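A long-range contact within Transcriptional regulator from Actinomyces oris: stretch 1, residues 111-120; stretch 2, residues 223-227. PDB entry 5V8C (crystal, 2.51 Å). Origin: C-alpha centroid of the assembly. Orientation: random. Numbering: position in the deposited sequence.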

# COMPACT_ATOMS: atom_id res chain seq x y z
N HIS A 111 11.22 7.94 -3.41
CA HIS A 111 11.32 7.79 -1.95
C HIS A 111 10.77 6.44 -1.51
O HIS A 111 9.97 5.84 -2.22
CB HIS A 111 10.56 8.93 -1.25
CG HIS A 111 11.03 10.29 -1.63
ND1 HIS A 111 12.22 10.80 -1.16
CD2 HIS A 111 10.44 11.22 -2.42
CE1 HIS A 111 12.32 12.02 -1.67
NE2 HIS A 111 11.27 12.31 -2.44
N LEU A 112 11.19 5.95 -0.33
CA LEU A 112 10.74 4.65 0.15
C LEU A 112 10.36 4.65 1.62
O LEU A 112 11.17 5.05 2.47
CB LEU A 112 11.78 3.54 -0.15
CG LEU A 112 11.38 2.13 0.37
CD1 LEU A 112 10.45 1.41 -0.59
CD2 LEU A 112 12.59 1.29 0.69
N VAL A 113 9.14 4.15 1.91
CA VAL A 113 8.60 3.97 3.26
C VAL A 113 8.27 2.49 3.45
O VAL A 113 7.58 1.89 2.61
CB VAL A 113 7.38 4.88 3.57
CG1 VAL A 113 7.06 4.86 5.06
CG2 VAL A 113 7.63 6.31 3.11
N THR A 114 8.76 1.90 4.54
CA THR A 114 8.55 0.50 4.90
C THR A 114 7.93 0.41 6.29
O THR A 114 8.37 1.10 7.21
CB THR A 114 9.86 -0.28 4.72
OG1 THR A 114 10.08 -0.45 3.32
CG2 THR A 114 9.86 -1.63 5.42
N ILE A 115 6.86 -0.37 6.41
CA ILE A 115 6.13 -0.51 7.67
C ILE A 115 5.91 -1.99 7.92
O ILE A 115 5.35 -2.68 7.07
CB ILE A 115 4.77 0.28 7.65
CG1 ILE A 115 4.88 1.62 6.89
CG2 ILE A 115 4.24 0.50 9.06
CD1 ILE A 115 3.61 2.08 6.29
N ASP A 116 6.33 -2.47 9.09
CA ASP A 116 6.10 -3.86 9.46
C ASP A 116 4.73 -4.03 10.16
O ASP A 116 4.01 -3.05 10.34
CB ASP A 116 7.29 -4.42 10.26
CG ASP A 116 7.52 -3.83 11.64
OD1 ASP A 116 6.55 -3.78 12.43
OD2 ASP A 116 8.70 -3.60 11.99
N MET A 117 4.38 -5.26 10.55
CA MET A 117 3.11 -5.58 11.21
C MET A 117 2.89 -4.81 12.52
O MET A 117 1.86 -4.17 12.69
CB MET A 117 2.98 -7.10 11.44
CG MET A 117 2.70 -7.89 10.17
SD MET A 117 2.21 -9.59 10.56
CE MET A 117 2.79 -10.43 9.10
N ALA A 118 3.86 -4.87 13.44
CA ALA A 118 3.80 -4.17 14.72
C ALA A 118 3.80 -2.64 14.51
O ALA A 118 3.08 -1.92 15.21
CB ALA A 118 4.96 -4.59 15.59
N GLN A 119 4.57 -2.16 13.51
CA GLN A 119 4.64 -0.74 13.15
C GLN A 119 3.27 -0.26 12.66
O GLN A 119 2.76 0.74 13.17
CB GLN A 119 5.73 -0.49 12.10
CG GLN A 119 7.15 -0.47 12.66
CD GLN A 119 8.21 -0.28 11.59
OE1 GLN A 119 8.00 -0.57 10.41
NE2 GLN A 119 9.38 0.17 11.99
N PHE A 120 2.64 -1.02 11.75
CA PHE A 120 1.30 -0.72 11.23
C PHE A 120 0.26 -0.65 12.35
O PHE A 120 -0.47 0.33 12.43
CB PHE A 120 0.88 -1.76 10.17
CG PHE A 120 -0.40 -1.45 9.44
CD1 PHE A 120 -0.53 -0.28 8.70
CD2 PHE A 120 -1.47 -2.33 9.47
CE1 PHE A 120 -1.70 0.00 8.00
CE2 PHE A 120 -2.64 -2.06 8.76
CZ PHE A 120 -2.74 -0.91 8.01
N GLY A 223 9.11 6.99 14.50
CA GLY A 223 9.71 5.87 15.20
C GLY A 223 9.16 4.51 14.81
O GLY A 223 9.68 3.49 15.27
N ASN A 224 8.09 4.46 14.00
CA ASN A 224 7.46 3.21 13.57
C ASN A 224 7.41 3.12 12.06
O ASN A 224 6.39 2.74 11.49
CB ASN A 224 6.07 3.05 14.18
CG ASN A 224 6.10 2.71 15.65
OD1 ASN A 224 5.98 1.55 16.05
ND2 ASN A 224 6.27 3.73 16.48
N ILE A 225 8.54 3.47 11.41
CA ILE A 225 8.71 3.56 9.97
C ILE A 225 10.17 3.32 9.61
O ILE A 225 11.07 3.70 10.35
CB ILE A 225 8.25 4.99 9.51
CG1 ILE A 225 6.73 5.04 9.21
CG2 ILE A 225 9.08 5.62 8.37
CD1 ILE A 225 6.19 3.95 8.48
N THR A 226 10.38 2.73 8.43
CA THR A 226 11.70 2.56 7.85
C THR A 226 11.73 3.40 6.57
O THR A 226 10.78 3.37 5.79
CB THR A 226 12.02 1.07 7.66
OG1 THR A 226 11.85 0.40 8.90
CG2 THR A 226 13.43 0.84 7.14
N LEU A 227 12.78 4.23 6.42
CA LEU A 227 12.99 5.13 5.29
C LEU A 227 14.30 4.80 4.61
O LEU A 227 15.27 4.43 5.28
CB LEU A 227 13.09 6.59 5.77
CG LEU A 227 11.82 7.29 6.26
CD1 LEU A 227 12.14 8.70 6.71
CD2 LEU A 227 10.73 7.29 5.18

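The apolar centre of this contact is built around the end of Ile225. Its CA-to-CB bond points away from the other stretch, yet the side chain, with both chi angles in the m well, bends back so that its terminal methyl reaches the strand. CD1 of Ile225 lies 3.1 Å from CG1 of Ile115 and 3.6 Å from CG1 of Val113. The first distance is shorter than a usual contact between two carbons that share no bond, and should be read with caution at 2.51 Å. One methyl group bridges two residues that alternate along a single strand. A second apolar contact extends this layer: CG2 of Val113 meets CD2 of Leu227 at 3.9 Å, a comfortable van der Waals separation. CG1 of Val113 is thus the methyl that comes closest to CD1 of Ile225, and CG2 makes the closer approach to Leu227, though CG1 of Val113 is not far from CD2 of Leu227 either, at 4.4 Å.

The backbone pairing runs alongside this packing. Val113 and Leu227 form an antiparallel, non-hydrogen-bonded pair with CA atoms 5.0 Å apart, and their side chains share one face of the sheet. The next pair, Thr114 with Thr226, is the hydrogen-bonded kind, its CA atoms 4.8 Å apart. Thr114 N donates to Thr226 O at 2.8 Å, and Thr226 N returns the bond to Thr114 O at 2.9 Å; N-H...O angles of 158° and 157° make the two bonds nearly equivalent. Weaker contacts follow the same register: CA of Leu227 approaches O of Leu112 at 3.4 Å, and CA of Val113 approaches O of Thr226 at 3.4 Å, each with its hydrogen directed at the oxygen. Thr226 O therefore receives both an amide and a CA-H group.

The threonines occupy the face of the sheet opposite Val113 and Leu227. Both have chi1 in the m well, and their CB atoms stand 3.9 Å apart. In this contact the aliphatic pair lies on one face and the threonine pair on the other, as strand alternation allows.

Past Ile115 the strand gives way to a helix, and Gln119 takes over the contact. Its CA-to-CB bond points toward the second stretch; CB comes within 3.4 Å of Asn224 O, while CG packs against CB of Asn224 at 4.0 Å. The amide end passes close to Ile225, with NE2 3.5 Å from N of Ile225, but both atoms are donors and no hydrogen bond forms between them.

Gln119 is also bonded within its own stretch. Asp116, at the N-cap position, accepts from Gln119 N through OD1 at 2.8 Å, and Asp116 N donates to Gln119 OE1 at 2.9 Å. The reciprocal pair caps the helix and gives Gln119 OE1 a partner, while CB and CG of the same side chain lie against Asn224.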